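Local coordinates for cell shape determining protein MreC (Streptococcus pneumoniae, PDB 2QF4) that helps form and maintain cell shape, probably as part of the elongasome that synthesises peripheral peptidoglycan, at residues A[45-50]-A[71-76]; A[63-68]-A[149-154]; A[123-128]-A[162-167]. All blocks are in the same frame, centred on the assembly; numbering follows the deposited sequence.

Interaction 1 (A[45-50]-A[71-76]); sequences GGLIGS and DKISVK
Ser50 OG lies 3.1 Å from Asp71 OD2, and a single water spans the pair. The water bonds to Ser50 OG at 2.8 Å and donates a weak hydrogen bond to Asp71 OD2. The meeting point lies at the heart of the periplasmic domain, between the two antiparallel barrels of an alpha-lytic-protease-like fold: strand 46-54 belongs to the first barrel, and 71-76 leads into strand 74-79 of the second. The serine hydroxyl sits between its own backbone N and carbonyl carbon (chi1 52°), which turns it to the segment carrying Asp71. A hydrogen bond from the backbone N of Asp71 to Asn69 OD1 fastens the loop just ahead of the strand, while Phe123 packs against both Ser50 and Asp71.

Beside this polar pair the contact becomes apolar. Ile73 reaches out through CG1, and its terminal CD1 rests 3.7 Å from Ser50 CB, alongside the hydroxyl. Ile88 of strand 82-92 also packs on Ile73. On the other segment, Ile48 and Gly49 both oppose Ala41 in a classic beta bulge, so the strand gains an extra residue, and this puts Leu47 and Ser50, three positions apart, on the same side, both pointing toward 71-76. The second branch of Ile73 meets Leu47 more loosely, with Ile73 CG2 4.5 Å from Leu47 CD2.

Interaction 2 (A[63-68]-A[149-154]); sequences LLTNTE and VKLSAD
Leu151 reaches across to Leu64 and Thr65, joining the last strand of the second barrel to the loop that leaves strand 59-63 of the first, within the two-barrel, alpha-lytic-protease-like core of MreC. Val149 and Lys150 lead up to it as ordinary sheet residues, their backbones bonded to Leu98 of strand 97-101 and Glu132 of strand 126-137 respectively. At the strand's end, Leu151 holds CG anti to its carbonyl carbon (chi1 -67°), and the side chain extends to the loop with one methyl for each partner. CD2 meets Leu64 CD1 at 3.8 Å, the two leucines slanting across one another. CD1 is directed to the threonine, where Thr65 CG2 lies 4.1 Å away. Tyr91 of strand 82-92 lies against both Leu151 and Thr65, and Leu98 adds to the apolar surroundings of Leu151.

After the strand the chain runs on along the first barrel. Ser152 makes a weak hydrogen bond through OG to Val130 O, Ala153 packs on Ile48 of the first barrel, and Asp154 uses OD2 to accept from His156 N. Asp154 is also the residue whose backbone comes nearest to Leu64, with 8.7 Å between their CA atoms, so side chains rather than backbones make the contact.

The partners of Leu151 sit at the two central positions of a type I beta turn from Leu63 to Asn66. The turn is also held from outside: Asn66 OD1 accepts from Gln23 N, and Lys93 NZ bonds to Thr65 O. The Asn66 side chain folds back over the turn, and its ND2 donates to Leu63 O at 2.9 Å, a bent bond (144° at the hydrogen) with the donor tilted 23° from the carbonyl plane.

Interaction 3 (A[123-128]-A[162-167]); sequences FNVADI and ELVGNS. With EDO (1,2-ethanediol), chain E.
Asn166 ND2 donates to Asn124 O in a nearly straight bond of 2.9 Å with 167° at the hydrogen. Asn166 CG lies opposite its backbone N across the CA-CB bond, which carries the amide to this oxygen. The amide meets the carbonyl almost end-on, at a C=O...N angle of 171°, and the oxygen lies within 8° of the Asn166 amide plane. The Asn124 side chain crosses that of Asn166 at about a right angle, with OD1 3.6 Å from Asn166 CB. A water closes a second link, donating to Asn124 OD1 at 2.7 Å and accepting from Asn166 N. Val125 CG2 lies 4.1 Å from Val164 CG1, but both valines have two conformers, so this apolar contact is less certain. An ethanediol, probably from the crystallisation liquor, lies near Val125 and Ile128 and donates from O1 to Asp127 O at 3.2 Å.

Farther out, Asn38 ND2 also donates to Asn124 OD1, while Asn166 OD1 accepts from Lys168 N. Asn124 is the centre of an inverse gamma turn, which leaves its carbonyl facing strand 160-166 of the first barrel just before the chain enters strand 126-137 of the second. The bend is held by a weak bond from Val125 N to Phe123 O.

Uncharged groups thus join the segments here, through a direct amide-to-carbonyl bond and a water bridge, with Asn124 OD1 shared by the water and Asn38.

All three contacts join the first barrel to the second. From the N terminus, interaction 1 opens at 45-50 and closes a loop of 20 intervening residues at 71-76. Interaction 2 starts inside that loop, at 63-68, and closes 80 residues later at 149-154, so the two cross. Interaction 3 opens at 123-128, after interaction 1 has closed, and ends at 162-167, crossing interaction 2 in turn. Interaction 1 touches both others: Ile48 O is probably hydrogen-bonded to Leu64 N, and Lys76 forms a salt bridge with Asp127. Interactions 2 and 3, with centres about 17 Å apart, lie on opposite sides of the chain's centre.

Interaction 1 (A[45-50]-A[71-76])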
ATOM      1  N   GLY A  45       8.543  -7.783  -4.924  1.00 19.17           N
ATOM      2  CA  GLY A  45       8.937  -7.559  -3.525  1.00 18.50           C
ATOM      3  C   GLY A  45       8.286  -6.405  -2.777  1.00 17.11           C
ATOM      4  O   GLY A  45       8.506  -6.250  -1.555  1.00 19.45           O
ATOM      5  N   GLY A  46       7.471  -5.607  -3.460  1.00 13.66           N
ATOM      6  CA  GLY A  46       6.935  -4.423  -2.837  1.00 12.16           C
ATOM      7  C   GLY A  46       5.444  -4.251  -3.022  1.00 10.12           C
ATOM      8  O   GLY A  46       4.787  -4.888  -3.868  1.00  9.69           O
ATOM      9  N   LEU A  47       4.891  -3.334  -2.233  1.00  9.05           N
ATOM     10  CA  LEU A  47       3.453  -3.051  -2.302  1.00  8.67           C
ATOM     11  C   LEU A  47       3.081  -2.376  -3.611  1.00  7.73           C
ATOM     12  O   LEU A  47       3.682  -1.392  -4.011  1.00  8.62           O
ATOM     13  CB  LEU A  47       3.064  -2.117  -1.162  1.00  7.95           C
ATOM     14  CG  LEU A  47       1.550  -1.934  -0.962  1.00  8.08           C
ATOM     15  CD1 LEU A  47       0.884  -3.265  -0.541  1.00  9.47           C
ATOM     16  CD2 LEU A  47       1.275  -0.811   0.037  1.00  9.14           C
ATOM     17  N   ILE A  48       2.056  -2.923  -4.267  1.00  7.78           N
ATOM     18  CA  ILE A  48       1.529  -2.304  -5.499  1.00  8.15           C
ATOM     19  C   ILE A  48       0.068  -1.922  -5.428  1.00  7.98           C
ATOM     20  O   ILE A  48      -0.385  -1.186  -6.275  1.00  8.02           O
ATOM     21  CB  ILE A  48       1.868  -3.138  -6.758  1.00  8.69           C
ATOM     22  CG1 ILE A  48       1.234  -4.535  -6.752  1.00  9.56           C
ATOM     23  CG2 ILE A  48       3.397  -3.230  -6.926  1.00 10.82           C
ATOM     24  CD1 ILE A  48      -0.229  -4.549  -7.144  1.00 10.31           C
ATOM     25  N   GLY A  49      -0.654  -2.331  -4.401  1.00  7.68           N
ATOM     26  CA  GLY A  49      -2.051  -2.002  -4.300  1.00  7.60           C
ATOM     27  C   GLY A  49      -2.734  -2.703  -3.149  1.00  7.45           C
ATOM     28  O   GLY A  49      -2.098  -3.359  -2.347  1.00  7.69           O
ATOM     29  N   SER A  50      -4.053  -2.548  -3.125  1.00  7.46           N
ATOM     30  CA  SER A  50      -4.928  -3.105  -2.081  1.00  7.98           C
ATOM     31  C   SER A  50      -6.108  -3.768  -2.757  1.00  8.31           C
ATOM     32  O   SER A  50      -6.539  -3.323  -3.816  1.00  8.68           O
ATOM     33  CB  SER A  50      -5.387  -2.013  -1.113  1.00  8.76           C
ATOM     34  OG  SER A  50      -5.942  -0.923  -1.825  1.00  9.52           O
ATOM     35  N   ASP A  71      -8.564   4.088   0.650  1.00 10.07           N
ATOM     36  CA  ASP A  71      -8.482   2.795   1.327  1.00 10.54           C
ATOM     37  C   ASP A  71      -7.800   2.835   2.686  1.00 10.17           C
ATOM     38  O   ASP A  71      -7.791   1.819   3.382  1.00 10.44           O
ATOM     39  CB  ASP A  71      -7.832   1.799   0.403  1.00 11.82           C
ATOM     40  CG  ASP A  71      -8.641   1.601  -0.866  1.00 15.79           C
ATOM     41  OD1 ASP A  71      -9.875   1.759  -0.818  1.00 21.45           O
ATOM     42  OD2 ASP A  71      -8.032   1.356  -1.924  1.00 23.90           O
ATOM     43  N   LYS A  72      -7.255   3.975   3.093  1.00  9.71           N
ATOM     44  CA  LYS A  72      -6.715   4.134   4.462  1.00 10.94           C
ATOM     45  C   LYS A  72      -5.707   3.032   4.757  1.00  9.71           C
ATOM     46  O   LYS A  72      -5.693   2.456   5.848  1.00 11.04           O
ATOM     47  CB  LYS A  72      -7.845   4.159   5.506  1.00 11.77           C
ATOM     48  CG  LYS A  72      -8.831   5.314   5.284  1.00 14.88           C
ATOM     49  CD  LYS A  72      -9.839   5.438   6.423  1.00 16.61           C
ATOM     50  CE  LYS A  72     -10.927   6.517   6.168  1.00 21.17           C
ATOM     51  NZ  LYS A  72     -12.041   5.934   5.323  1.00 28.17           N
ATOM     52  N   ILE A  73      -4.801   2.806   3.808  1.00  8.18           N
ATOM     53  CA  ILE A  73      -3.763   1.823   3.972  1.00  8.15           C
ATOM     54  C   ILE A  73      -2.730   2.349   4.961  1.00  7.36           C
ATOM     55  O   ILE A  73      -2.114   3.392   4.740  1.00  7.02           O
ATOM     56  CB  ILE A  73      -3.063   1.471   2.646  1.00  7.85           C
ATOM     57  CG1 ILE A  73      -4.057   0.882   1.637  1.00  8.52           C
ATOM     58  CG2 ILE A  73      -1.911   0.476   2.895  1.00  8.43           C
ATOM     59  CD1 ILE A  73      -3.518   0.960   0.181  1.00 10.06           C
ATOM     60  N   SER A  74      -2.545   1.629   6.063  1.00  6.82           N
ATOM     61  CA  SER A  74      -1.576   1.986   7.089  1.00  7.27           C
ATOM     62  C   SER A  74      -0.147   1.787   6.618  1.00  7.16           C
ATOM     63  O   SER A  74       0.177   0.739   6.070  1.00  7.98           O
ATOM     64  CB  SER A  74      -1.853   1.079   8.309  1.00  7.40           C
ATOM     65  OG  SER A  74      -0.793   1.107   9.254  1.00  8.52           O
ATOM     66  N   VAL A  75       0.704   2.785   6.850  1.00  6.95           N
ATOM     67  CA  VAL A  75       2.128   2.723   6.575  1.00  7.25           C
ATOM     68  C   VAL A  75       2.886   3.225   7.779  1.00  7.35           C
ATOM     69  O   VAL A  75       2.349   3.885   8.655  1.00  8.07           O
ATOM     70  CB  VAL A  75       2.519   3.544   5.298  1.00  7.97           C
ATOM     71  CG1 VAL A  75       1.891   2.894   4.072  1.00  9.76           C
ATOM     72  CG2 VAL A  75       2.140   5.022   5.403  1.00 10.77           C
ATOM     73  N   LYS A  76       4.167   2.888   7.777  1.00  8.27           N
ATOM     74  CA  LYS A  76       5.066   3.386   8.793  1.00  8.67           C
ATOM     75  C   LYS A  76       6.399   3.737   8.153  1.00  8.37           C
ATOM     76  O   LYS A  76       6.834   3.198   7.146  1.00  9.08           O
ATOM     77  CB  LYS A  76       5.225   2.399   9.953  1.00  9.65           C
ATOM     78  CG  LYS A  76       5.823   1.105   9.587  1.00  9.75           C
ATOM     79  CD  LYS A  76       5.817   0.114  10.751  1.00 10.89           C
ATOM     80  CE  LYS A  76       6.378  -1.215  10.316  0.50 10.89           C
ATOM     81  NZ  LYS A  76       6.401  -2.198  11.451  0.50  9.25           N
TER
HETATM   82  O   HOH W   1      -8.707  -1.374  -1.718  1.00 19.01           O

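Interaction 2 (A[63-68]-A[149-154])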
ATOM      1  N   LEU A  63      -4.655   0.119  -7.523  1.00  8.19           N
ATOM      2  CA  LEU A  63      -3.233   0.391  -7.512  1.00  7.85           C
ATOM      3  C   LEU A  63      -2.890   1.624  -6.657  1.00  8.00           C
ATOM      4  O   LEU A  63      -3.679   2.542  -6.485  1.00  8.41           O
ATOM      5  CB  LEU A  63      -2.687   0.540  -8.948  1.00  8.73           C
ATOM      6  CG  LEU A  63      -2.802  -0.741  -9.807  1.00  8.92           C
ATOM      7  CD1 LEU A  63      -2.298  -0.456 -11.232  1.00 11.32           C
ATOM      8  CD2 LEU A  63      -1.981  -1.886  -9.230  1.00 10.82           C
ATOM      9  N   LEU A  64      -1.641   1.685  -6.237  1.00  8.12           N
ATOM     10  CA  LEU A  64      -1.165   2.810  -5.428  1.00  8.36           C
ATOM     11  C   LEU A  64      -0.965   4.103  -6.195  1.00  8.45           C
ATOM     12  O   LEU A  64      -0.761   5.150  -5.587  1.00  8.78           O
ATOM     13  CB  LEU A  64       0.177   2.458  -4.772  1.00  8.61           C
ATOM     14  CG  LEU A  64       0.182   1.350  -3.722  1.00  9.35           C
ATOM     15  CD1 LEU A  64       1.597   1.282  -3.107  1.00 11.42           C
ATOM     16  CD2 LEU A  64      -0.878   1.543  -2.639  1.00 10.10           C
ATOM     17  N   THR A  65      -1.000   4.050  -7.514  1.00  9.13           N
ATOM     18  CA  THR A  65      -0.771   5.229  -8.353  1.00  9.23           C
ATOM     19  C   THR A  65      -2.039   6.038  -8.648  1.00  9.63           C
ATOM     20  O   THR A  65      -1.971   6.992  -9.394  1.00 11.21           O
ATOM     21  CB  THR A  65      -0.080   4.787  -9.633  1.00 10.56           C
ATOM     22  OG1 THR A  65      -0.832   3.709 -10.209  1.00 12.36           O
ATOM     23  CG2 THR A  65       1.355   4.320  -9.342  1.00 12.50           C
ATOM     24  N   ASN A  66      -3.164   5.694  -8.011  1.00  9.72           N
ATOM     25  CA  ASN A  66      -4.368   6.503  -8.129  1.00  9.61           C
ATOM     26  C   ASN A  66      -4.235   7.847  -7.443  1.00  9.04           C
ATOM     27  O   ASN A  66      -3.715   7.960  -6.341  1.00  8.87           O
ATOM     28  CB  ASN A  66      -5.564   5.743  -7.619  1.00  9.89           C
ATOM     29  CG  ASN A  66      -5.986   4.715  -8.597  1.00 11.78           C
ATOM     30  OD1 ASN A  66      -6.489   5.055  -9.680  1.00 13.56           O
ATOM     31  ND2 ASN A  66      -5.772   3.455  -8.274  1.00 11.11           N
ATOM     32  N   THR A  67      -4.713   8.880  -8.111  1.00  9.09           N
ATOM     33  CA  THR A  67      -4.620  10.248  -7.613  1.00  9.69           C
ATOM     34  C   THR A  67      -5.154  10.377  -6.193  1.00  8.52           C
ATOM     35  O   THR A  67      -4.475  10.909  -5.318  1.00  8.83           O
ATOM     36  CB  THR A  67      -5.368  11.207  -8.551  1.00 10.18           C
ATOM     37  OG1 THR A  67      -4.813  11.065  -9.859  1.00 14.56           O
ATOM     38  CG2 THR A  67      -5.258  12.650  -8.040  1.00 11.97           C
ATOM     39  N   GLU A  68      -6.374   9.891  -5.978  1.00  8.15           N
ATOM     40  CA  GLU A  68      -6.989   9.868  -4.676  1.00  8.61           C
ATOM     41  C   GLU A  68      -7.170   8.422  -4.245  1.00  8.71           C
ATOM     42  O   GLU A  68      -7.526   7.579  -5.056  1.00 11.03           O
ATOM     43  CB  GLU A  68      -8.372  10.531  -4.733  1.00  8.99           C
ATOM     44  CG  GLU A  68      -8.335  11.999  -5.002  1.00 11.45           C
ATOM     45  CD  GLU A  68      -7.960  12.820  -3.800  1.00 16.83           C
ATOM     46  OE1 GLU A  68      -7.730  12.318  -2.691  1.00 19.58           O
ATOM     47  OE2 GLU A  68      -7.952  14.053  -3.957  1.00 22.04           O
ATOM     48  N   VAL A 149       6.650   9.975  -1.073  1.00  7.47           N
ATOM     49  CA  VAL A 149       7.400   8.748  -1.092  1.00  8.12           C
ATOM     50  C   VAL A 149       7.595   8.243  -2.527  1.00  7.88           C
ATOM     51  O   VAL A 149       6.659   8.222  -3.332  1.00  8.81           O
ATOM     52  CB  VAL A 149       6.670   7.686  -0.248  1.00  8.06           C
ATOM     53  CG1 VAL A 149       7.262   6.269  -0.369  1.00 10.30           C
ATOM     54  CG2 VAL A 149       6.615   8.104   1.226  1.00  9.94           C
ATOM     55  N   LYS A 150       8.810   7.809  -2.810  1.00  8.24           N
ATOM     56  CA  LYS A 150       9.118   7.165  -4.088  1.00  9.41           C
ATOM     57  C   LYS A 150       8.871   5.671  -3.933  1.00  8.33           C
ATOM     58  O   LYS A 150       9.515   5.013  -3.132  1.00  8.79           O
ATOM     59  CB  LYS A 150      10.572   7.423  -4.478  1.00 10.31           C
ATOM     60  CG  LYS A 150      10.946   6.790  -5.793  1.00 13.31           C
ATOM     61  CD  LYS A 150      12.377   7.012  -6.182  1.00 15.99           C
ATOM     62  CE  LYS A 150      12.611   6.714  -7.667  1.00 19.54           C
ATOM     63  NZ  LYS A 150      13.948   7.136  -8.105  1.00 23.90           N
ATOM     64  N   LEU A 151       7.951   5.150  -4.726  1.00  8.81           N
ATOM     65  CA  LEU A 151       7.598   3.725  -4.676  1.00  9.26           C
ATOM     66  C   LEU A 151       8.735   2.853  -5.109  1.00  9.91           C
ATOM     67  O   LEU A 151       9.417   3.154  -6.082  1.00 11.53           O
ATOM     68  CB  LEU A 151       6.370   3.474  -5.560  1.00  9.92           C
ATOM     69  CG  LEU A 151       5.052   4.111  -5.092  1.00 10.56           C
ATOM     70  CD1 LEU A 151       3.967   4.007  -6.133  1.00 12.82           C
ATOM     71  CD2 LEU A 151       4.610   3.461  -3.790  1.00 14.02           C
ATOM     72  N   SER A 152       8.954   1.759  -4.408  1.00 10.31           N
ATOM     73  CA  SER A 152      10.019   0.842  -4.834  1.00 11.90           C
ATOM     74  C   SER A 152       9.576  -0.258  -5.794  1.00 12.36           C
ATOM     75  O   SER A 152      10.434  -0.906  -6.392  1.00 14.59           O
ATOM     76  CB  SER A 152      10.763   0.279  -3.651  1.00 14.44           C
ATOM     77  OG  SER A 152       9.860  -0.246  -2.745  1.00 17.02           O
ATOM     78  N   ALA A 153       8.279  -0.466  -5.969  1.00 11.59           N
ATOM     79  CA  ALA A 153       7.765  -1.452  -6.901  1.00 12.94           C
ATOM     80  C   ALA A 153       6.648  -0.869  -7.745  1.00 12.93           C
ATOM     81  O   ALA A 153       5.982   0.099  -7.380  1.00 14.22           O
ATOM     82  CB  ALA A 153       7.250  -2.606  -6.136  1.00 13.97           C
ATOM     83  N   ASP A 154       6.430  -1.493  -8.893  1.00 14.59           N
ATOM     84  CA  ASP A 154       5.269  -1.209  -9.726  1.00 15.67           C
ATOM     85  C   ASP A 154       4.876  -2.461 -10.480  1.00 14.60           C
ATOM     86  O   ASP A 154       5.445  -3.540 -10.256  1.00 15.11           O
ATOM     87  CB  ASP A 154       5.480  -0.005 -10.660  1.00 17.83           C
ATOM     88  CG  ASP A 154       6.543  -0.240 -11.692  1.00 21.36           C
ATOM     89  OD1 ASP A 154       7.292   0.716 -12.014  1.00 28.37           O
ATOM     90  OD2 ASP A 154       6.658  -1.376 -12.202  1.00 25.51           O
TER

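Interaction 3 (A[123-128]-A[162-167])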
ATOM      1  N   PHE A 123      -6.196  -3.070   6.336  1.00  8.98           N
ATOM      2  CA  PHE A 123      -5.167  -3.782   5.554  1.00  8.04           C
ATOM      3  C   PHE A 123      -4.044  -4.095   6.511  1.00  8.36           C
ATOM      4  O   PHE A 123      -2.978  -3.530   6.466  1.00  9.57           O
ATOM      5  CB  PHE A 123      -4.780  -2.938   4.359  1.00  8.88           C
ATOM      6  CG  PHE A 123      -5.905  -2.789   3.370  1.00  8.41           C
ATOM      7  CD1 PHE A 123      -6.228  -3.829   2.526  1.00  9.26           C
ATOM      8  CD2 PHE A 123      -6.661  -1.647   3.310  1.00  9.46           C
ATOM      9  CE1 PHE A 123      -7.287  -3.748   1.660  1.00  9.54           C
ATOM     10  CE2 PHE A 123      -7.728  -1.556   2.427  1.00 10.46           C
ATOM     11  CZ  PHE A 123      -8.039  -2.615   1.608  1.00 10.36           C
ATOM     12  N   ASN A 124      -4.321  -5.058   7.380  1.00  8.32           N
ATOM     13  CA  ASN A 124      -3.589  -5.257   8.622  1.00  8.95           C
ATOM     14  C   ASN A 124      -2.405  -6.185   8.512  1.00  9.20           C
ATOM     15  O   ASN A 124      -2.215  -7.059   9.310  1.00 10.74           O
ATOM     16  CB  ASN A 124      -4.546  -5.668   9.768  1.00  9.45           C
ATOM     17  CG  ASN A 124      -5.225  -7.002   9.573  1.00  9.59           C
ATOM     18  OD1 ASN A 124      -5.327  -7.497   8.474  1.00 10.57           O
ATOM     19  ND2 ASN A 124      -5.659  -7.615  10.673  1.00 12.15           N
ATOM     20  N   VAL A 125      -1.557  -5.966   7.502  1.00  9.29           N
ATOM     21  CA  VAL A 125      -0.315  -6.701   7.334  1.00  9.74           C
ATOM     22  C   VAL A 125       0.825  -5.700   7.282  1.00  9.07           C
ATOM     23  O   VAL A 125       0.911  -4.895   6.372  1.00  9.72           O
ATOM     24  CB  VAL A 125      -0.287  -7.634   6.084  1.00 10.95           C
ATOM     25  CG1 VAL A 125      -0.932  -6.999   4.887  0.50 11.05           C
ATOM     26  CG2 VAL A 125       1.101  -8.143   5.781  0.50 11.58           C
ATOM     27  N   ALA A 126       1.712  -5.808   8.250  1.00  9.43           N
ATOM     28  CA  ALA A 126       2.837  -4.916   8.406  1.00  9.72           C
ATOM     29  C   ALA A 126       4.083  -5.385   7.651  1.00  9.70           C
ATOM     30  O   ALA A 126       4.194  -6.548   7.267  1.00 10.40           O
ATOM     31  CB  ALA A 126       3.155  -4.762   9.916  1.00 10.93           C
ATOM     32  N   ASP A 127       5.006  -4.446   7.425  1.00  9.62           N
ATOM     33  CA  ASP A 127       6.385  -4.706   7.027  1.00  9.99           C
ATOM     34  C   ASP A 127       6.597  -4.991   5.548  1.00 10.47           C
ATOM     35  O   ASP A 127       7.703  -5.286   5.134  1.00 12.10           O
ATOM     36  CB  ASP A 127       7.032  -5.807   7.911  1.00 11.34           C
ATOM     37  CG  ASP A 127       6.979  -5.468   9.384  1.00 13.98           C
ATOM     38  OD1 ASP A 127       7.164  -4.322   9.774  1.00 15.78           O
ATOM     39  OD2 ASP A 127       6.727  -6.387  10.197  1.00 21.11           O
ATOM     40  N   ILE A 128       5.583  -4.832   4.725  1.00  9.31           N
ATOM     41  CA  ILE A 128       5.756  -4.962   3.296  1.00  9.46           C
ATOM     42  C   ILE A 128       6.445  -3.681   2.795  1.00  8.67           C
ATOM     43  O   ILE A 128       5.997  -2.579   3.118  1.00  8.62           O
ATOM     44  CB  ILE A 128       4.412  -5.103   2.577  1.00  8.88           C
ATOM     45  CG1 ILE A 128       3.673  -6.356   3.038  1.00 10.08           C
ATOM     46  CG2 ILE A 128       4.611  -5.109   1.057  1.00 10.04           C
ATOM     47  CD1 ILE A 128       2.202  -6.399   2.592  1.00 11.86           C
ATOM     48  N   GLU A 162       0.834 -11.185  -6.103  1.00  9.47           N
ATOM     49  CA  GLU A 162       0.619 -11.913  -4.872  1.00  9.80           C
ATOM     50  C   GLU A 162      -0.234 -11.115  -3.897  1.00  9.09           C
ATOM     51  O   GLU A 162       0.092 -10.000  -3.535  1.00  9.24           O
ATOM     52  CB  GLU A 162       1.963 -12.247  -4.233  1.00 10.55           C
ATOM     53  CG  GLU A 162       1.822 -13.154  -3.013  1.00 12.72           C
ATOM     54  CD  GLU A 162       3.145 -13.531  -2.416  1.00 17.01           C
ATOM     55  OE1 GLU A 162       4.147 -13.606  -3.143  1.00 23.31           O
ATOM     56  OE2 GLU A 162       3.192 -13.806  -1.225  1.00 21.55           O
ATOM     57  N   LEU A 163      -1.350 -11.680  -3.483  1.00  8.73           N
ATOM     58  CA  LEU A 163      -2.197 -11.114  -2.439  1.00  8.74           C
ATOM     59  C   LEU A 163      -1.709 -11.648  -1.101  1.00  9.31           C
ATOM     60  O   LEU A 163      -1.327 -12.813  -0.975  1.00 10.10           O
ATOM     61  CB  LEU A 163      -3.641 -11.549  -2.642  1.00  9.37           C
ATOM     62  CG  LEU A 163      -4.301 -11.156  -3.955  1.00  9.59           C
ATOM     63  CD1 LEU A 163      -5.723 -11.671  -3.969  1.00 12.27           C
ATOM     64  CD2 LEU A 163      -4.188  -9.632  -4.194  1.00 10.93           C
ATOM     65  N   VAL A 164      -1.713 -10.780  -0.083  1.00  9.79           N
ATOM     66  CA  VAL A 164      -1.169 -11.131   1.250  1.00 10.94           C
ATOM     67  C   VAL A 164      -2.126 -10.550   2.292  1.00 11.26           C
ATOM     68  O   VAL A 164      -2.466  -9.368   2.274  1.00 12.26           O
ATOM     69  CB  VAL A 164       0.247 -10.553   1.459  1.00 13.55           C
ATOM     70  CG1 VAL A 164       0.847 -10.961   2.822  0.80 14.86           C
ATOM     71  CG2 VAL A 164       1.230 -10.981   0.344  0.80 16.29           C
ATOM     72  N   GLY A 165      -2.534 -11.387   3.239  1.00 10.88           N
ATOM     73  CA  GLY A 165      -3.366 -10.961   4.364  1.00 11.45           C
ATOM     74  C   GLY A 165      -2.855 -11.532   5.678  1.00 10.38           C
ATOM     75  O   GLY A 165      -2.123 -12.486   5.696  1.00 10.42           O
ATOM     76  N   ASN A 166      -3.234 -10.915   6.783  1.00 10.97           N
ATOM     77  CA  ASN A 166      -2.880 -11.395   8.101  1.00  9.85           C
ATOM     78  C   ASN A 166      -3.687 -12.639   8.361  1.00 10.89           C
ATOM     79  O   ASN A 166      -4.877 -12.636   8.136  1.00 13.68           O
ATOM     80  CB  ASN A 166      -3.241 -10.310   9.136  1.00 10.27           C
ATOM     81  CG  ASN A 166      -2.537 -10.482  10.441  1.00  8.77           C
ATOM     82  OD1 ASN A 166      -2.441 -11.586  10.973  1.00  9.27           O
ATOM     83  ND2 ASN A 166      -2.103  -9.386  11.008  1.00  9.84           N
ATOM     84  N   SER A 167      -3.051 -13.703   8.847  1.00 10.11           N
ATOM     85  CA  SER A 167      -3.775 -14.914   9.146  1.00 11.81           C
ATOM     86  C   SER A 167      -4.236 -15.075  10.575  1.00 11.92           C
ATOM     87  O   SER A 167      -4.962 -16.033  10.877  1.00 14.11           O
ATOM     88  CB  SER A 167      -2.960 -16.118   8.723  1.00 14.00           C
ATOM     89  OG  SER A 167      -1.825 -16.182   9.508  1.00 15.23           O
TER
HETATM   90  C1  EDO E 603       6.951  -9.156   4.623  1.00 36.66           C
HETATM   91  O1  EDO E 603       7.425  -8.135   3.744  1.00 37.87           O
HETATM   92  C2  EDO E 603       5.729  -8.648   5.376  1.00 35.28           C
HETATM   93  O2  EDO E 603       4.647  -9.556   5.154  1.00 36.48           O
HETATM   94  O   HOH W   2      -4.127  -8.203   6.193  1.00 18.56           O